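Local coordinates for cellulose biosynthesis protein BcsG (Salmonella typhimurium LT2, PDB 5OLT) that is required for cellulose biosynthesis and, in this extramembrane domain, holds a zinc site in a fold of the alkaline phosphatase family, at residues Thr46-Gln51 with Arg327-Lys332; Leu176-Leu181 with Gly185-Asp190; Leu217-Gly222 with Gln239-Glu244; Ile321-Val326 with Ser346-Thr351. All coordinates share one frame; numbering follows the deposited sequence.

Contact 1 (Thr46-Gln51 with Arg327-Lys332); sequences TTFPAQ and RAVDGK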
loop_
_atom_site.group_PDB
_atom_site.type_symbol
_atom_site.label_atom_id
_atom_site.label_comp_id
_atom_site.label_asym_id
_atom_site.label_seq_id
_atom_site.Cartn_x
_atom_site.Cartn_y
_atom_site.Cartn_z
ATOM N N THR A 46 3.876 14.770 -2.551
ATOM C CA THR A 46 3.703 14.671 -3.990
ATOM C C THR A 46 3.006 15.932 -4.445
ATOM O O THR A 46 1.987 16.327 -3.921
ATOM C CB THR A 46 2.808 13.486 -4.316
ATOM O OG1 THR A 46 3.337 12.354 -3.647
ATOM C CG2 THR A 46 2.763 13.251 -5.807
ATOM N N THR A 47 3.532 16.567 -5.460
ATOM C CA THR A 47 2.752 17.704 -5.995
ATOM C C THR A 47 1.913 17.263 -7.186
ATOM O O THR A 47 2.459 16.797 -8.187
ATOM C CB THR A 47 3.639 18.892 -6.349
ATOM O OG1 THR A 47 4.283 19.323 -5.144
ATOM C CG2 THR A 47 2.811 20.044 -6.881
ATOM N N PHE A 48 0.597 17.339 -7.010
ATOM C CA PHE A 48 -0.354 17.166 -8.120
ATOM C C PHE A 48 -0.475 18.442 -8.950
ATOM O O PHE A 48 -0.306 19.547 -8.420
ATOM C CB PHE A 48 -1.705 16.694 -7.598
ATOM C CG PHE A 48 -1.719 15.236 -7.250
ATOM C CD1 PHE A 48 -1.166 14.781 -6.042
ATOM C CD2 PHE A 48 -2.253 14.304 -8.147
ATOM C CE1 PHE A 48 -1.150 13.435 -5.756
ATOM C CE2 PHE A 48 -2.217 12.950 -7.871
ATOM C CZ PHE A 48 -1.686 12.504 -6.653
ATOM N N PRO A 49 -0.756 18.303 -10.257
ATOM C CA PRO A 49 -0.989 19.520 -11.058
ATOM C C PRO A 49 -2.248 20.255 -10.604
ATOM O O PRO A 49 -3.165 19.637 -10.034
ATOM C CB PRO A 49 -1.223 18.974 -12.467
ATOM C CG PRO A 49 -1.650 17.549 -12.260
ATOM C CD PRO A 49 -0.859 17.077 -11.066
ATOM N N ALA A 50 -2.284 21.569 -10.883
ATOM C CA ALA A 50 -3.424 22.411 -10.576
ATOM C C ALA A 50 -4.704 21.954 -11.294
ATOM O O ALA A 50 -5.790 21.949 -10.714
ATOM C CB ALA A 50 -3.090 23.864 -10.919
ATOM N N GLN A 51 -4.568 21.542 -12.551
ATOM C CA GLN A 51 -5.691 20.956 -13.303
ATOM C C GLN A 51 -5.056 20.045 -14.341
ATOM O O GLN A 51 -3.851 20.134 -14.600
ATOM C CB GLN A 51 -6.621 22.023 -13.954
ATOM C CG GLN A 51 -5.993 22.838 -15.081
ATOM C CD GLN A 51 -4.802 23.674 -14.632
ATOM O OE1 GLN A 51 -4.896 24.477 -13.701
ATOM N NE2 GLN A 51 -3.668 23.476 -15.288
ATOM N N ARG A 327 2.652 10.531 -11.731
ATOM C CA ARG A 327 3.325 10.306 -13.035
ATOM C C ARG A 327 2.328 9.820 -14.075
ATOM O O ARG A 327 2.484 10.117 -15.274
ATOM C CB ARG A 327 4.507 9.341 -12.891
ATOM C CG ARG A 327 5.609 9.981 -12.039
ATOM C CD ARG A 327 6.803 9.084 -11.904
ATOM N NE ARG A 327 7.831 9.721 -11.068
ATOM C CZ ARG A 327 9.055 9.214 -10.904
ATOM N NH1 ARG A 327 9.421 8.103 -11.538
ATOM N NH2 ARG A 327 9.922 9.808 -10.092
ATOM N N ALA A 328 1.269 9.153 -13.632
ATOM C CA ALA A 328 0.240 8.643 -14.544
ATOM C C ALA A 328 -0.966 9.530 -14.697
ATOM O O ALA A 328 -1.801 9.241 -15.546
ATOM C CB ALA A 328 -0.219 7.291 -14.045
ATOM N N VAL A 329 -1.099 10.575 -13.855
ATOM C CA VAL A 329 -2.431 11.191 -13.661
ATOM C C VAL A 329 -3.031 11.875 -14.897
ATOM O O VAL A 329 -4.259 11.897 -15.038
ATOM C CB VAL A 329 -2.465 12.153 -12.415
ATOM C CG1 VAL A 329 -1.803 13.491 -12.731
ATOM C CG2 VAL A 329 -3.880 12.344 -11.906
ATOM N N ASP A 330 -2.162 12.349 -15.795
ATOM C CA ASP A 330 -2.667 12.915 -17.059
ATOM C C ASP A 330 -3.082 11.866 -18.071
ATOM O O ASP A 330 -3.577 12.193 -19.134
ATOM C CB ASP A 330 -1.709 13.963 -17.661
ATOM C CG ASP A 330 -0.367 13.384 -18.104
ATOM O OD1 ASP A 330 -0.218 12.142 -18.233
ATOM O OD2 ASP A 330 0.543 14.200 -18.359
ATOM N N GLY A 331 -2.856 10.597 -17.735
ATOM C CA GLY A 331 -3.255 9.466 -18.582
ATOM C C GLY A 331 -2.410 9.282 -19.832
ATOM O O GLY A 331 -2.685 8.359 -20.609
ATOM N N LYS A 332 -1.412 10.135 -20.047
ATOM C CA LYS A 332 -0.716 10.131 -21.335
ATOM C C LYS A 332 0.159 8.907 -21.523
ATOM O O LYS A 332 0.386 8.484 -22.647
ATOM C CB LYS A 332 0.042 11.436 -21.540
ATOM C CG LYS A 332 -0.910 12.609 -21.718
ATOM C CD LYS A 332 -0.141 13.914 -21.916
ATOM C CE LYS A 332 -1.113 15.054 -22.094
ATOM N NZ LYS A 332 -0.339 16.290 -22.395
#
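Val329 offers one methyl group to each of two neighbours on the facing loop. Its CG1 lies 4.1 Å from Pro49 CD and equally far from CG, the proline ring and the valine reaching toward each other across the gap. The second methyl, CG2, approaches the edge of the Phe48 ring near its plane, with CE2 the nearest ring atom at 4.4 Å. The torsion of Val329 explains the division: CG1 sits between the backbone N and the carbonyl carbon (chi1 77°), while CG2 stands anti to N, beside the carbonyl carbon, on the side of the Phe48 ring. These distances are loose, no hydrogen bond crosses the contact, and the two segments bury just 96 Å² together. The closest pair of CA atoms, those of Phe48 and Val329, is 8.4 Å apart.

Other parts of the chain complete the packing. Leu136 of helix 132-138 touches both Phe48 and Val329, and Phe48 also rests on Ser322 of helix 318-328. Val329 itself is positioned by a type I turn from Ala328 to Gly331, closed by Gly331 N to Ala328 O at 2.8 Å, and Gly331 takes a positive phi of 73°. Within and just past the turn, Asp330 OD1 accepts from Lys332 N at 3.0 Å, the donor standing above the carboxylate plane. Lys332 NZ forms a salt bridge to Asp55, tying the turn to a later part of the same loop between helix 27-42 and strand 60-66. The last bend is thus an Asx turn overlapping the type I turn at the C-terminal end of helix 318-328.

Contact 2 (Leu176-Leu181 with Gly185-Asp190); sequences LPTALL and GSPVYD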
loop_
_atom_site.group_PDB
_atom_site.type_symbol
_atom_site.label_atom_id
_atom_site.label_comp_id
_atom_site.label_asym_id
_atom_site.label_seq_id
_atom_site.Cartn_x
_atom_site.Cartn_y
_atom_site.Cartn_z
ATOM N N LEU A 176 -23.979 -10.425 -3.669
ATOM C CA LEU A 176 -22.652 -11.008 -3.846
ATOM C C LEU A 176 -22.539 -12.367 -3.174
ATOM O O LEU A 176 -23.069 -12.545 -2.102
ATOM C CB LEU A 176 -21.583 -10.089 -3.266
ATOM C CG LEU A 176 -21.348 -8.751 -3.972
ATOM C CD1 LEU A 176 -20.402 -7.948 -3.101
ATOM C CD2 LEU A 176 -20.773 -8.971 -5.370
ATOM N N PRO A 177 -21.824 -13.322 -3.807
ATOM C CA PRO A 177 -21.626 -14.597 -3.131
ATOM C C PRO A 177 -20.652 -14.473 -1.961
ATOM O O PRO A 177 -19.742 -13.637 -1.974
ATOM C CB PRO A 177 -21.061 -15.512 -4.221
ATOM C CG PRO A 177 -20.558 -14.625 -5.283
ATOM C CD PRO A 177 -21.162 -13.278 -5.126
ATOM N N THR A 178 -20.885 -15.261 -0.936
ATOM C CA THR A 178 -20.027 -15.304 0.239
ATOM C C THR A 178 -18.936 -16.351 0.029
ATOM O O THR A 178 -19.210 -17.525 -0.313
ATOM C CB THR A 178 -20.886 -15.659 1.454
ATOM O OG1 THR A 178 -21.745 -14.551 1.719
ATOM C CG2 THR A 178 -20.047 -15.896 2.701
ATOM N N ALA A 179 -17.681 -15.935 0.194
ATOM C CA ALA A 179 -16.545 -16.850 0.097
ATOM C C ALA A 179 -16.157 -17.454 1.449
ATOM O O ALA A 179 -15.773 -18.654 1.516
ATOM C CB ALA A 179 -15.385 -16.098 -0.479
ATOM N N LEU A 180 -16.214 -16.633 2.497
ATOM C CA LEU A 180 -15.795 -17.007 3.842
ATOM C C LEU A 180 -16.734 -16.349 4.833
ATOM O O LEU A 180 -17.355 -15.342 4.547
ATOM C CB LEU A 180 -14.356 -16.523 4.155
ATOM C CG LEU A 180 -13.243 -17.129 3.275
ATOM C CD1 LEU A 180 -12.013 -16.222 3.293
ATOM C CD2 LEU A 180 -12.893 -18.536 3.747
ATOM N N LEU A 181 -16.789 -16.915 6.031
ATOM C CA LEU A 181 -17.309 -16.188 7.188
ATOM C C LEU A 181 -16.170 -15.711 8.042
ATOM O O LEU A 181 -15.182 -16.442 8.259
ATOM C CB LEU A 181 -18.313 -17.030 7.977
ATOM C CG LEU A 181 -19.566 -17.322 7.145
ATOM C CD1 LEU A 181 -20.495 -18.228 7.975
ATOM C CD2 LEU A 181 -20.323 -16.078 6.629
ATOM N N GLY A 185 -18.060 -13.389 12.342
ATOM C CA GLY A 185 -19.333 -13.996 11.886
ATOM C C GLY A 185 -19.969 -13.384 10.616
ATOM O O GLY A 185 -20.917 -13.939 10.020
ATOM N N SER A 186 -19.459 -12.240 10.197
ATOM C CA SER A 186 -20.016 -11.575 9.051
ATOM C C SER A 186 -19.352 -12.081 7.755
ATOM O O SER A 186 -18.315 -12.756 7.784
ATOM C CB SER A 186 -19.919 -10.051 9.176
ATOM O OG SER A 186 -18.576 -9.666 9.202
ATOM N N PRO A 187 -19.976 -11.789 6.617
ATOM C CA PRO A 187 -19.470 -12.378 5.388
ATOM C C PRO A 187 -18.206 -11.729 4.861
ATOM O O PRO A 187 -17.994 -10.512 5.003
ATOM C CB PRO A 187 -20.597 -12.130 4.373
ATOM C CG PRO A 187 -21.801 -11.841 5.162
ATOM C CD PRO A 187 -21.312 -11.186 6.428
ATOM N N VAL A 188 -17.373 -12.556 4.244
ATOM C CA VAL A 188 -16.332 -12.040 3.344
ATOM C C VAL A 188 -16.769 -12.460 1.946
ATOM O O VAL A 188 -16.880 -13.680 1.656
ATOM C CB VAL A 188 -14.941 -12.593 3.687
ATOM C CG1 VAL A 188 -13.920 -11.914 2.763
ATOM C CG2 VAL A 188 -14.619 -12.326 5.154
ATOM N N TYR A 189 -17.100 -11.482 1.109
ATOM C CA TYR A 189 -17.616 -11.777 -0.210
ATOM C C TYR A 189 -16.510 -12.241 -1.153
ATOM O O TYR A 189 -15.333 -11.868 -0.977
ATOM C CB TYR A 189 -18.287 -10.531 -0.793
ATOM C CG TYR A 189 -19.424 -10.099 0.078
ATOM C CD1 TYR A 189 -20.565 -10.900 0.182
ATOM C CD2 TYR A 189 -19.355 -8.909 0.814
ATOM C CE1 TYR A 189 -21.612 -10.545 1.027
ATOM C CE2 TYR A 189 -20.417 -8.537 1.663
ATOM C CZ TYR A 189 -21.531 -9.358 1.746
ATOM O OH TYR A 189 -22.574 -8.960 2.563
ATOM N N ASP A 190 -16.893 -12.986 -2.187
ATOM C CA ASP A 190 -15.934 -13.425 -3.174
ATOM C C ASP A 190 -15.309 -12.228 -3.885
ATOM O O ASP A 190 -16.023 -11.354 -4.434
ATOM C CB ASP A 190 -16.611 -14.297 -4.221
ATOM C CG ASP A 190 -15.620 -14.866 -5.165
ATOM O OD1 ASP A 190 -14.916 -15.830 -4.784
ATOM O OD2 ASP A 190 -15.507 -14.323 -6.270
#
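Leu176-Leu181 and Gly185-Asp190 form the two arms of a short beta hairpin, and Val188 is the pivot of its register. The strands 178-181 and 187-189 run antiparallel at 145°, their axes 4.5 Å apart at closest approach. Leu180 and Val188 make a hydrogen-bonded pair: Val188 N reaches Leu180 O at 2.8 Å and Leu180 N returns to Val188 O at 3.1 Å. Ala179 N also donates to Val188 O, at 2.8 Å, so that one carbonyl is gripped by two successive amides, both in its plane. This is a classic beta bulge, which moves the register by one residue before Thr178 meets Tyr189. Asp190 N closes the far end on Pro177 O at 2.9 Å.

Leu180 and Val188 lie on one face, CB to CB at 4.0 Å, and Leu180 continues onto Pro218 and Phe225. Leu181 and Pro187 share the other face. Near the open end, Leu176 crosses Tyr189 at about a right angle, its CB 3.7 Å from Tyr189 CD1. Tyr189 swings CG anti to its own carbonyl carbon (chi1 -60°), which brings the ring edge against Pro177 O, in the ring plane.

Asp190 OD2 caps the following helix at Ala193 N. Its OD1, however, lies close to Glu244 OE2, two formally like charges. Such an approach would be costly if both groups were ionised, so a proton may be shared between them. Glu244 OE1 in turn accepts from Leu192 N, and the amides at the start of helix 191-203 would probably favour negative charge on both carboxylates, so which would carry a proton is not settled.

Contact 3 (Leu217-Gly222 with Gln239-Glu244); sequences LPLHDG and QKLFDE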
loop_
_atom_site.group_PDB
_atom_site.type_symbol
_atom_site.label_atom_id
_atom_site.label_comp_id
_atom_site.label_asym_id
_atom_site.label_seq_id
_atom_site.Cartn_x
_atom_site.Cartn_y
_atom_site.Cartn_z
ATOM N N LEU A 217 -10.427 -8.579 3.086
ATOM C CA LEU A 217 -10.215 -9.273 4.345
ATOM C C LEU A 217 -10.016 -10.820 4.318
ATOM O O LEU A 217 -9.902 -11.410 5.393
ATOM C CB LEU A 217 -11.497 -8.988 5.202
ATOM C CG LEU A 217 -11.350 -9.005 6.707
ATOM C CD1 LEU A 217 -10.415 -7.878 7.153
ATOM C CD2 LEU A 217 -12.716 -8.865 7.373
ATOM N N PRO A 218 -9.950 -11.493 3.137
ATOM C CA PRO A 218 -10.004 -12.962 3.248
ATOM C C PRO A 218 -8.836 -13.605 3.993
ATOM O O PRO A 218 -9.001 -14.707 4.526
ATOM C CB PRO A 218 -10.039 -13.419 1.792
ATOM C CG PRO A 218 -9.302 -12.355 1.061
ATOM C CD PRO A 218 -9.763 -11.074 1.732
ATOM N N LEU A 219 -7.675 -12.941 4.025
ATOM C CA LEU A 219 -6.496 -13.546 4.646
ATOM C C LEU A 219 -6.441 -13.278 6.145
ATOM O O LEU A 219 -5.539 -13.757 6.811
ATOM C CB LEU A 219 -5.217 -13.051 3.961
ATOM C CG LEU A 219 -5.221 -13.272 2.450
ATOM C CD1 LEU A 219 -3.857 -12.822 1.911
ATOM C CD2 LEU A 219 -5.550 -14.707 2.025
ATOM N N HIS A 220 -7.410 -12.523 6.695
ATOM C CA HIS A 220 -7.396 -12.282 8.141
ATOM C C HIS A 220 -7.559 -13.577 8.929
ATOM O O HIS A 220 -8.294 -14.468 8.536
ATOM C CB HIS A 220 -8.512 -11.317 8.513
ATOM C CG HIS A 220 -8.401 -10.759 9.917
ATOM N ND1 HIS A 220 -8.608 -11.517 11.066
ATOM C CD2 HIS A 220 -8.108 -9.515 10.344
ATOM C CE1 HIS A 220 -8.486 -10.744 12.129
ATOM N NE2 HIS A 220 -8.192 -9.521 11.718
ATOM N N ASP A 221 -6.856 -13.673 10.061
ATOM C CA ASP A 221 -6.982 -14.827 10.941
ATOM C C ASP A 221 -8.461 -15.078 11.339
ATOM O O ASP A 221 -9.257 -14.141 11.482
ATOM C CB ASP A 221 -6.113 -14.626 12.192
ATOM C CG ASP A 221 -5.717 -15.944 12.840
ATOM O OD1 ASP A 221 -6.068 -17.056 12.315
ATOM O OD2 ASP A 221 -5.044 -15.851 13.890
ATOM N N GLY A 222 -8.812 -16.347 11.479
ATOM C CA GLY A 222 -10.131 -16.699 11.984
ATOM C C GLY A 222 -11.214 -16.869 10.941
ATOM O O GLY A 222 -12.330 -17.216 11.284
ATOM N N GLN A 239 -3.884 -18.742 -2.089
ATOM C CA GLN A 239 -3.974 -19.247 -3.450
ATOM C C GLN A 239 -5.289 -18.825 -4.117
ATOM O O GLN A 239 -5.279 -18.414 -5.290
ATOM C CB GLN A 239 -3.848 -20.777 -3.414
ATOM C CG GLN A 239 -4.008 -21.423 -4.789
ATOM C CD GLN A 239 -2.798 -21.268 -5.698
ATOM O OE1 GLN A 239 -1.633 -21.215 -5.223
ATOM N NE2 GLN A 239 -3.046 -21.248 -7.021
ATOM N N LYS A 240 -6.412 -18.957 -3.399
ATOM C CA LYS A 240 -7.709 -18.583 -3.943
ATOM C C LYS A 240 -7.725 -17.113 -4.317
ATOM O O LYS A 240 -8.164 -16.744 -5.408
ATOM C CB LYS A 240 -8.802 -18.887 -2.908
ATOM C CG LYS A 240 -10.207 -18.419 -3.286
ATOM C CD LYS A 240 -11.187 -18.915 -2.236
ATOM C CE LYS A 240 -12.632 -18.506 -2.494
ATOM N NZ LYS A 240 -13.372 -19.486 -3.295
ATOM N N LEU A 241 -7.224 -16.259 -3.416
ATOM C CA LEU A 241 -7.176 -14.822 -3.698
ATOM C C LEU A 241 -6.296 -14.521 -4.912
ATOM O O LEU A 241 -6.686 -13.747 -5.789
ATOM C CB LEU A 241 -6.638 -14.063 -2.474
ATOM C CG LEU A 241 -6.423 -12.552 -2.700
ATOM C CD1 LEU A 241 -7.713 -11.822 -3.108
ATOM C CD2 LEU A 241 -5.813 -11.933 -1.455
ATOM N N PHE A 242 -5.108 -15.131 -4.951
ATOM C CA PHE A 242 -4.192 -14.813 -6.031
ATOM C C PHE A 242 -4.736 -15.322 -7.360
ATOM O O PHE A 242 -4.585 -14.655 -8.381
ATOM C CB PHE A 242 -2.800 -15.386 -5.762
ATOM C CG PHE A 242 -2.145 -14.876 -4.491
ATOM C CD1 PHE A 242 -2.556 -13.707 -3.857
ATOM C CD2 PHE A 242 -1.060 -15.589 -3.953
ATOM C CE1 PHE A 242 -1.923 -13.310 -2.683
ATOM C CE2 PHE A 242 -0.435 -15.183 -2.776
ATOM C CZ PHE A 242 -0.869 -14.026 -2.150
ATOM N N ASP A 243 -5.383 -16.492 -7.350
ATOM C CA ASP A 243 -6.042 -16.989 -8.570
ATOM C C ASP A 243 -7.181 -16.077 -9.016
ATOM O O ASP A 243 -7.331 -15.823 -10.233
ATOM C CB ASP A 243 -6.572 -18.408 -8.325
ATOM C CG ASP A 243 -5.452 -19.476 -8.360
ATOM O OD1 ASP A 243 -4.335 -19.188 -8.874
ATOM O OD2 ASP A 243 -5.734 -20.606 -7.868
ATOM N N GLU A 244 -7.934 -15.511 -8.053
ATOM C CA GLU A 244 -9.004 -14.601 -8.429
ATOM C C GLU A 244 -8.459 -13.280 -8.958
ATOM O O GLU A 244 -9.000 -12.757 -9.925
ATOM C CB GLU A 244 -9.978 -14.392 -7.283
ATOM C CG GLU A 244 -10.809 -15.640 -7.041
ATOM C CD GLU A 244 -12.010 -15.406 -6.149
ATOM O OE1 GLU A 244 -12.119 -14.363 -5.461
ATOM O OE2 GLU A 244 -12.880 -16.326 -6.127
#
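A small, buried apolar contact joins Leu219 and Pro218 to Leu241 within a beta-alpha-beta crossover of the central mixed sheet. The loop 217-222 leaves the C-terminal end of strand 210-216, and helix 234-255 then leads to the parallel strand 259-265, with strand 60-66 lying between the two in the sheet. The loop therefore emerges at the C-terminal ends of the parallel strands, where Cys67 follows strand 60-66 and Glu266 and His267 follow strand 259-265 to bind zinc. The Leu219 side chain comes to about 8 Å from the metal.

Leu241 carries the helix side through one methyl, CD2, which lies 4.0 Å from Leu219 CD1 and 4.3 Å from Pro218 CG. With CG anti to the backbone N (chi1 175°) and chi2 (59°) leaving CD2 as the extended branch, that methyl reaches toward the loop. The two leucines cross at about a right angle, and the proline ring adds a second apolar surface to the same methyl. Ile66, the last residue of strand 60-66, touches both Leu219 and Leu241 and so connects the pair to the sheet.

The loop holds its shape by polar bonds. A type I turn from Leu217 to His220 is closed by His220 N on Leu217 O at 3.0 Å, and Arg237 NH1, from the same helix, bonds to the carbonyls of Pro218 and His220. The imidazole of His220 stacks on Phe183, while its NE2 is hydrogen-bonded to a citrate, probably from the crystallisation liquor. Its ND1 donates to Asp221 O at 2.7 Å, in the ring plane and on a carbonyl lone pair.

Contact 4 (Ile321-Val326 with Ser346-Thr351); sequences ISELVV and SNLPQT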
loop_
_atom_site.group_PDB
_atom_site.type_symbol
_atom_site.label_atom_id
_atom_site.label_comp_id
_atom_site.label_asym_id
_atom_site.label_seq_id
_atom_site.Cartn_x
_atom_site.Cartn_y
_atom_site.Cartn_z
ATOM N N ILE A 321 3.937 5.166 -4.022
ATOM C CA ILE A 321 2.686 4.884 -4.744
ATOM C C ILE A 321 2.070 6.195 -5.224
ATOM O O ILE A 321 1.721 6.347 -6.400
ATOM C CB ILE A 321 1.681 4.095 -3.874
ATOM C CG1 ILE A 321 2.296 2.767 -3.382
ATOM C CG2 ILE A 321 0.329 3.937 -4.585
ATOM C CD1 ILE A 321 2.728 1.798 -4.466
ATOM N N SER A 322 2.011 7.191 -4.336
ATOM C CA SER A 322 1.496 8.480 -4.722
ATOM C C SER A 322 2.309 9.072 -5.887
ATOM O O SER A 322 1.715 9.662 -6.826
ATOM C CB SER A 322 1.441 9.416 -3.511
ATOM O OG SER A 322 0.905 10.675 -3.908
ATOM N N GLU A 323 3.641 8.939 -5.838
ATOM C CA GLU A 323 4.432 9.450 -6.958
ATOM C C GLU A 323 4.116 8.749 -8.272
ATOM O O GLU A 323 3.991 9.409 -9.305
ATOM C CB GLU A 323 5.912 9.293 -6.631
ATOM C CG GLU A 323 6.835 9.810 -7.713
ATOM C CD GLU A 323 6.711 11.267 -8.005
ATOM O OE1 GLU A 323 6.324 12.048 -7.107
ATOM O OE2 GLU A 323 7.048 11.644 -9.164
ATOM N N LEU A 324 3.936 7.426 -8.242
ATOM C CA LEU A 324 3.572 6.741 -9.478
ATOM C C LEU A 324 2.216 7.198 -9.992
ATOM O O LEU A 324 2.050 7.365 -11.223
ATOM C CB LEU A 324 3.575 5.209 -9.269
ATOM C CG LEU A 324 4.987 4.585 -9.213
ATOM C CD1 LEU A 324 4.888 3.170 -8.680
ATOM C CD2 LEU A 324 5.686 4.603 -10.586
ATOM N N VAL A 325 1.259 7.458 -9.089
ATOM C CA VAL A 325 -0.034 8.008 -9.489
ATOM C C VAL A 325 0.130 9.376 -10.154
ATOM O O VAL A 325 -0.475 9.604 -11.212
ATOM C CB VAL A 325 -1.064 8.023 -8.316
ATOM C CG1 VAL A 325 -2.366 8.735 -8.733
ATOM C CG2 VAL A 325 -1.348 6.577 -7.860
ATOM N N VAL A 326 0.904 10.285 -9.568
ATOM C CA VAL A 326 0.987 11.575 -10.224
ATOM C C VAL A 326 1.668 11.443 -11.599
ATOM O O VAL A 326 1.236 12.125 -12.536
ATOM C CB VAL A 326 1.605 12.628 -9.296
ATOM C CG1 VAL A 326 3.113 12.539 -9.273
ATOM C CG2 VAL A 326 1.152 14.022 -9.670
ATOM N N SER A 346 12.219 5.242 -12.059
ATOM C CA SER A 346 13.455 5.740 -11.434
ATOM C C SER A 346 13.161 7.009 -10.608
ATOM O O SER A 346 12.163 7.714 -10.818
ATOM C CB SER A 346 14.562 6.015 -12.486
ATOM O OG SER A 346 15.005 4.767 -13.036
ATOM N N ASN A 347 14.054 7.277 -9.648
ATOM C CA ASN A 347 13.946 8.454 -8.778
ATOM C C ASN A 347 12.639 8.514 -8.004
ATOM O O ASN A 347 12.119 9.577 -7.728
ATOM C CB ASN A 347 14.161 9.741 -9.569
ATOM C CG ASN A 347 15.372 9.648 -10.460
ATOM O OD1 ASN A 347 15.250 9.446 -11.679
ATOM N ND2 ASN A 347 16.544 9.689 -9.848
ATOM N N LEU A 348 12.118 7.348 -7.659
ATOM C CA LEU A 348 10.933 7.321 -6.798
ATOM C C LEU A 348 11.371 7.652 -5.382
ATOM O O LEU A 348 12.515 7.370 -4.984
ATOM C CB LEU A 348 10.268 5.937 -6.846
ATOM C CG LEU A 348 9.599 5.524 -8.158
ATOM C CD1 LEU A 348 9.208 4.051 -8.140
ATOM C CD2 LEU A 348 8.406 6.396 -8.488
ATOM N N PRO A 349 10.462 8.251 -4.620
ATOM C CA PRO A 349 10.860 8.540 -3.232
ATOM C C PRO A 349 11.179 7.274 -2.440
ATOM O O PRO A 349 10.455 6.269 -2.511
ATOM C CB PRO A 349 9.641 9.233 -2.640
ATOM C CG PRO A 349 8.530 8.920 -3.539
ATOM C CD PRO A 349 9.083 8.645 -4.914
ATOM N N GLN A 350 12.274 7.337 -1.691
ATOM C CA GLN A 350 12.650 6.249 -0.767
ATOM C C GLN A 350 12.231 6.682 0.615
ATOM O O GLN A 350 12.212 7.886 0.915
ATOM C CB GLN A 350 14.166 6.005 -0.748
ATOM C CG GLN A 350 14.664 5.626 -2.141
ATOM C CD GLN A 350 16.137 5.341 -2.181
ATOM O OE1 GLN A 350 16.684 4.700 -1.298
ATOM N NE2 GLN A 350 16.784 5.762 -3.276
ATOM N N THR A 351 11.893 5.703 1.446
ATOM C CA THR A 351 11.424 5.983 2.805
ATOM C C THR A 351 12.048 4.941 3.701
ATOM O O THR A 351 12.016 3.730 3.395
ATOM C CB THR A 351 9.880 5.879 2.885
ATOM O OG1 THR A 351 9.294 6.771 1.916
ATOM C CG2 THR A 351 9.385 6.260 4.289
#
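Glu323 stretches CG anti to its backbone N (chi1 -179°) and then bends at chi2 (62°), laying its methylenes against Leu348 and Pro349 and turning the carboxylate along the helix. Leu348 sets CG anti to its carbonyl carbon (chi1 -68°), which brings CD2 toward helix 318-328. The result is a contact made entirely by aliphatic carbon, although one partner is an acid. Pro349 CD rests 3.7 Å from Glu323 CB, and Leu348 CD2 comes to 3.8 Å from Glu323 CG. The same CD2 lies 3.9 Å from CD2 of Leu324, whose side chain it meets at about a right angle. One methyl of Leu348 thus settles between neighbouring side chains on one turn of the helix.

The backbones stay apart, with CA of Glu323 and CA of Leu348 6.8 Å from each other, and no hydrogen bond joins the two segments directly. The charged end of Glu323 is occupied by a salt bridge from OE2 to Arg327 NE, one helical turn farther on. Arg327 NH1 in turn bonds to the carbonyl of Ser346, and Leu348 packs against the arginine side chain, so Arg327 links the helix to the loop where Glu323 contributes only its methylenes. On the inner side, Leu324 continues onto Ile90 and Phe92 of strand 90-96 and Met260 of strand 259-265. This is alpha/beta packing: helix 318-328 lies against the central mixed sheet through Leu324, and the loop after helix 341-345 packs beside it on Glu323 and Leu324 on the way to the antiparallel sheet that begins with strand 355-357.

Overall arrangement
The four contacts form two clusters; contacts 1 and 4 lie across the chain's centre from contact 3. Contacts 1 and 4, centres 12 Å apart, share helix 318-328, and they also meet where Thr46 OG1 of contact 1 lies 3.0 Å from Ser322 OG of contact 4, a probable hydrogen bond. Contacts 2 and 3, centres 11 Å apart, touch where Leu180 CD1 meets Pro218 O at 3.6 Å and where Ala179 CB lies 4.2 Å from Lys240 CE. Contacts 1 and 3 are 33 Å apart between centres. The zinc site of Cys67, Ser102, Glu266 and His267 is close to contact 3, and the side chain of Val188 in contact 2 is about 12 Å from the metal.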